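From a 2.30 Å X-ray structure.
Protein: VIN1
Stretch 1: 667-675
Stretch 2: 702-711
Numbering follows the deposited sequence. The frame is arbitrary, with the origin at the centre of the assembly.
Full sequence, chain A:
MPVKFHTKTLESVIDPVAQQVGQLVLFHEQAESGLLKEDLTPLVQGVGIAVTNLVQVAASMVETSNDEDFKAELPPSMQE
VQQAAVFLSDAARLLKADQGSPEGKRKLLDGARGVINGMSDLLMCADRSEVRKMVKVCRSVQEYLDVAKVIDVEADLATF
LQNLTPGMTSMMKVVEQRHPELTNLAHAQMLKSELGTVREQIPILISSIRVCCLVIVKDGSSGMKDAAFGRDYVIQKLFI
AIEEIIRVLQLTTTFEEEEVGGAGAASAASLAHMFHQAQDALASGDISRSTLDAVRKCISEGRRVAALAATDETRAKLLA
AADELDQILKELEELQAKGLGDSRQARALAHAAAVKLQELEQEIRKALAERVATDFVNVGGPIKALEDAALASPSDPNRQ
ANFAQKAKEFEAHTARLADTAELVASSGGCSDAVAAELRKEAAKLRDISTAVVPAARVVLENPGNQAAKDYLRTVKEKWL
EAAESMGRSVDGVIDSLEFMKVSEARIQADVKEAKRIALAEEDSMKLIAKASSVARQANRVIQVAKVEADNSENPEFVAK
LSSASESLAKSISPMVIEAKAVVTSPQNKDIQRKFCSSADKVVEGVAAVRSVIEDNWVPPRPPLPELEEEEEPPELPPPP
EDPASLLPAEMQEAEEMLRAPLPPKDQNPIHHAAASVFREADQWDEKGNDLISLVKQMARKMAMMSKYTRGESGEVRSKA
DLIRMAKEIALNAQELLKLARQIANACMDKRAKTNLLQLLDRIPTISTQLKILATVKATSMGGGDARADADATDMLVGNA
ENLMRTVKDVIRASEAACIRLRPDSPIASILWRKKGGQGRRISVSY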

# COMPACT_ATOMS: atom_id res chain seq x y z
N GLN A 667 13.03 -11.56 26.20
CA GLN A 667 14.39 -11.11 26.47
C GLN A 667 15.16 -10.67 25.23
O GLN A 667 16.05 -9.83 25.34
CB GLN A 667 15.17 -12.21 27.19
CG GLN A 667 14.47 -12.74 28.43
CD GLN A 667 15.29 -13.80 29.16
OE1 GLN A 667 16.48 -13.97 28.90
NE2 GLN A 667 14.64 -14.51 30.08
N ASN A 668 14.85 -11.22 24.05
CA ASN A 668 15.61 -10.95 22.84
C ASN A 668 14.67 -10.73 21.66
O ASN A 668 14.57 -11.57 20.76
CB ASN A 668 16.58 -12.10 22.54
CG ASN A 668 17.73 -12.16 23.54
OD1 ASN A 668 17.58 -12.71 24.63
ND2 ASN A 668 18.87 -11.61 23.16
N PRO A 669 13.98 -9.59 21.62
CA PRO A 669 13.12 -9.30 20.45
C PRO A 669 13.91 -9.15 19.16
O PRO A 669 13.49 -9.67 18.11
CB PRO A 669 12.42 -7.99 20.84
CG PRO A 669 12.58 -7.88 22.32
CD PRO A 669 13.88 -8.53 22.64
N ILE A 670 15.05 -8.45 19.21
CA ILE A 670 15.89 -8.29 18.03
C ILE A 670 16.32 -9.65 17.50
O ILE A 670 16.32 -9.89 16.29
CB ILE A 670 17.10 -7.40 18.36
CG1 ILE A 670 16.64 -6.02 18.85
CG2 ILE A 670 18.01 -7.26 17.16
CD1 ILE A 670 17.77 -5.11 19.28
N HIS A 671 16.70 -10.56 18.40
CA HIS A 671 17.11 -11.90 17.98
C HIS A 671 15.97 -12.65 17.32
O HIS A 671 16.18 -13.39 16.36
CB HIS A 671 17.65 -12.68 19.18
CG HIS A 671 18.27 -14.00 18.82
ND1 HIS A 671 17.53 -15.08 18.39
CD2 HIS A 671 19.56 -14.40 18.82
CE1 HIS A 671 18.34 -16.09 18.15
NE2 HIS A 671 19.58 -15.71 18.40
N HIS A 672 14.74 -12.48 17.83
CA HIS A 672 13.60 -13.13 17.21
C HIS A 672 13.36 -12.60 15.80
O HIS A 672 13.11 -13.38 14.87
CB HIS A 672 12.35 -12.94 18.07
CG HIS A 672 12.26 -13.90 19.21
ND1 HIS A 672 11.39 -14.97 19.23
CD2 HIS A 672 12.94 -13.96 20.38
CE1 HIS A 672 11.53 -15.64 20.35
NE2 HIS A 672 12.47 -15.05 21.07
N ALA A 673 13.43 -11.28 15.61
CA ALA A 673 13.24 -10.72 14.27
C ALA A 673 14.33 -11.21 13.31
O ALA A 673 14.05 -11.61 12.18
CB ALA A 673 13.21 -9.19 14.33
N ALA A 674 15.58 -11.17 13.77
CA ALA A 674 16.68 -11.70 12.97
C ALA A 674 16.50 -13.18 12.66
O ALA A 674 16.93 -13.64 11.60
CB ALA A 674 18.01 -11.46 13.68
N ALA A 675 15.87 -13.93 13.57
CA ALA A 675 15.62 -15.35 13.32
C ALA A 675 14.51 -15.56 12.30
O ALA A 675 14.58 -16.51 11.52
CB ALA A 675 15.26 -16.05 14.63
N MET A 702 22.47 -8.91 12.84
CA MET A 702 21.41 -8.38 13.70
C MET A 702 21.31 -9.19 14.99
O MET A 702 21.03 -8.62 16.06
CB MET A 702 20.08 -8.38 12.95
CG MET A 702 18.94 -7.72 13.72
SD MET A 702 19.11 -5.93 13.91
CE MET A 702 18.84 -5.38 12.23
N ALA A 703 21.52 -10.50 14.92
CA ALA A 703 21.57 -11.31 16.13
C ALA A 703 22.74 -10.89 17.02
O ALA A 703 22.59 -10.81 18.25
CB ALA A 703 21.68 -12.80 15.77
N MET A 704 23.90 -10.62 16.41
CA MET A 704 25.02 -10.11 17.19
C MET A 704 24.66 -8.79 17.87
O MET A 704 25.03 -8.56 19.03
CB MET A 704 26.25 -9.94 16.31
CG MET A 704 26.75 -11.24 15.70
SD MET A 704 26.89 -12.54 16.93
CE MET A 704 28.15 -11.87 18.02
N MET A 705 23.94 -7.91 17.16
CA MET A 705 23.49 -6.67 17.78
C MET A 705 22.61 -6.95 18.99
O MET A 705 22.78 -6.33 20.04
CB MET A 705 22.74 -5.79 16.77
CG MET A 705 22.04 -4.61 17.46
SD MET A 705 21.13 -3.47 16.41
CE MET A 705 22.45 -2.85 15.38
N SER A 706 21.66 -7.87 18.84
CA SER A 706 20.82 -8.26 19.98
C SER A 706 21.68 -8.65 21.18
O SER A 706 21.48 -8.16 22.30
CB SER A 706 19.90 -9.41 19.58
OG SER A 706 19.20 -9.91 20.71
N LYS A 707 22.68 -9.51 20.94
CA LYS A 707 23.57 -9.92 22.02
C LYS A 707 24.29 -8.73 22.63
O LYS A 707 24.51 -8.68 23.85
CB LYS A 707 24.57 -10.96 21.51
CG LYS A 707 25.64 -11.36 22.51
CD LYS A 707 26.47 -12.52 21.99
CE LYS A 707 27.64 -12.82 22.92
NZ LYS A 707 28.61 -11.68 22.96
N TYR A 708 24.67 -7.75 21.81
CA TYR A 708 25.44 -6.62 22.32
C TYR A 708 24.58 -5.63 23.10
O TYR A 708 25.07 -5.02 24.06
CB TYR A 708 26.15 -5.91 21.16
CG TYR A 708 27.16 -6.79 20.47
CD1 TYR A 708 27.84 -7.79 21.17
CD2 TYR A 708 27.44 -6.63 19.12
CE1 TYR A 708 28.76 -8.60 20.55
CE2 TYR A 708 28.37 -7.44 18.49
CZ TYR A 708 29.02 -8.42 19.20
OH TYR A 708 29.95 -9.22 18.58
N THR A 709 23.31 -5.45 22.73
CA THR A 709 22.44 -4.61 23.54
C THR A 709 22.03 -5.32 24.82
O THR A 709 21.74 -4.66 25.83
CB THR A 709 21.19 -4.19 22.76
OG1 THR A 709 20.27 -5.29 22.68
CG2 THR A 709 21.55 -3.74 21.36
N ARG A 710 22.00 -6.66 24.81
CA ARG A 710 21.65 -7.38 26.03
C ARG A 710 22.72 -7.27 27.10
O ARG A 710 22.43 -7.52 28.28
CB ARG A 710 21.39 -8.85 25.71
CG ARG A 710 20.51 -9.55 26.74
CD ARG A 710 21.01 -10.95 27.07
NE ARG A 710 21.14 -11.80 25.89
CZ ARG A 710 22.30 -12.14 25.34
NH1 ARG A 710 23.44 -11.71 25.87
NH2 ARG A 710 22.33 -12.91 24.26
N GLY A 711 23.95 -6.90 26.74
CA GLY A 711 25.04 -6.82 27.69
C GLY A 711 24.85 -5.76 28.76
O GLY A 711 24.81 -4.56 28.45
O HOH W 1 16.84 -7.64 21.70

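Ile670 is the apolar centre of the contact. It gives up 91 Å² to the other helix, more than any other residue of the contact, out of 445 Å² buried on both sides together. Its chi1 of -59° (m) and chi2 of 176° (t) send the two branches to different neighbours: CG2 lies 3.6 Å from CG of Met702, while CD1 reaches along the helix to 4.2 Å from OG1 of Thr709. CG2 of Ile670 also packs 3.5 Å from the backbone O of Met702. This carbonyl is already engaged within its own helix, accepting from Ser706 N, so the methyl covers a satisfied polar atom. Between the two branches, CB of Ile670 rests 3.7 Å from CB of Ser706, carbon against carbon.

The two helices, 669-675 and 702-710, run almost exactly antiparallel, their N-to-C directions 174° apart and their axes approaching to 8.0 Å. That spacing is close for a helix pair, and the backbone register agrees with it: the CA atoms of His671 and Ala703 lie 4.9 Å apart, those of Ile670 and Ser706 5.3 Å, and those of Ala674 and Met702 5.8 Å. Each of these pairs includes an alanine or a serine.

One turn beyond Ile670, Ala674 points toward the partner helix and continues the apolar surface. Its CB is 3.8 Å from CB of Met702, 3.8 Å from N of Ala703 and 4.4 Å from CB of Ala703, so the methyl group lies against backbone as well as side chain. Met702 packs through its backbone O, CB, CG and SD; although its CA-to-CB bond points toward the first helix, the end of the side chain leads away. Ala703 also meets His671, whose CD2 lies 4.0 Å from the alanine CB. The approach to the imidazole is oblique, and both residues have CA-to-CB bonds directed sideways.

Ser706 marks the change from apolar to polar packing. With chi1 at 173° (t), its OG lies 3.5 Å from CB of His671 and accepts a hydrogen bond from ND2 of Asn668, at 3.0 Å with an N-H...acceptor angle of 166°. The short distance and nearly straight angle make this the best-defined polar link. Asn668 occupies the N-cap position, but its side chain makes no capping bond; its amide is turned to the neighbouring helix instead. Water 1 adds a second connection, accepting from Ile670 N at 3.2 Å and forming a weak hydrogen bond with Ser706 OG at 3.4 Å.

At the outer edge, Thr709 OG1 donates to Ser706 O at 3.1 Å within its own helix. Beyond it, Arg710 brings NE to 3.6 Å from ND2 of Asn668, both of them nitrogens. The arginine is exposed and poorly ordered, so its position deserves less weight than the packing around Ile670.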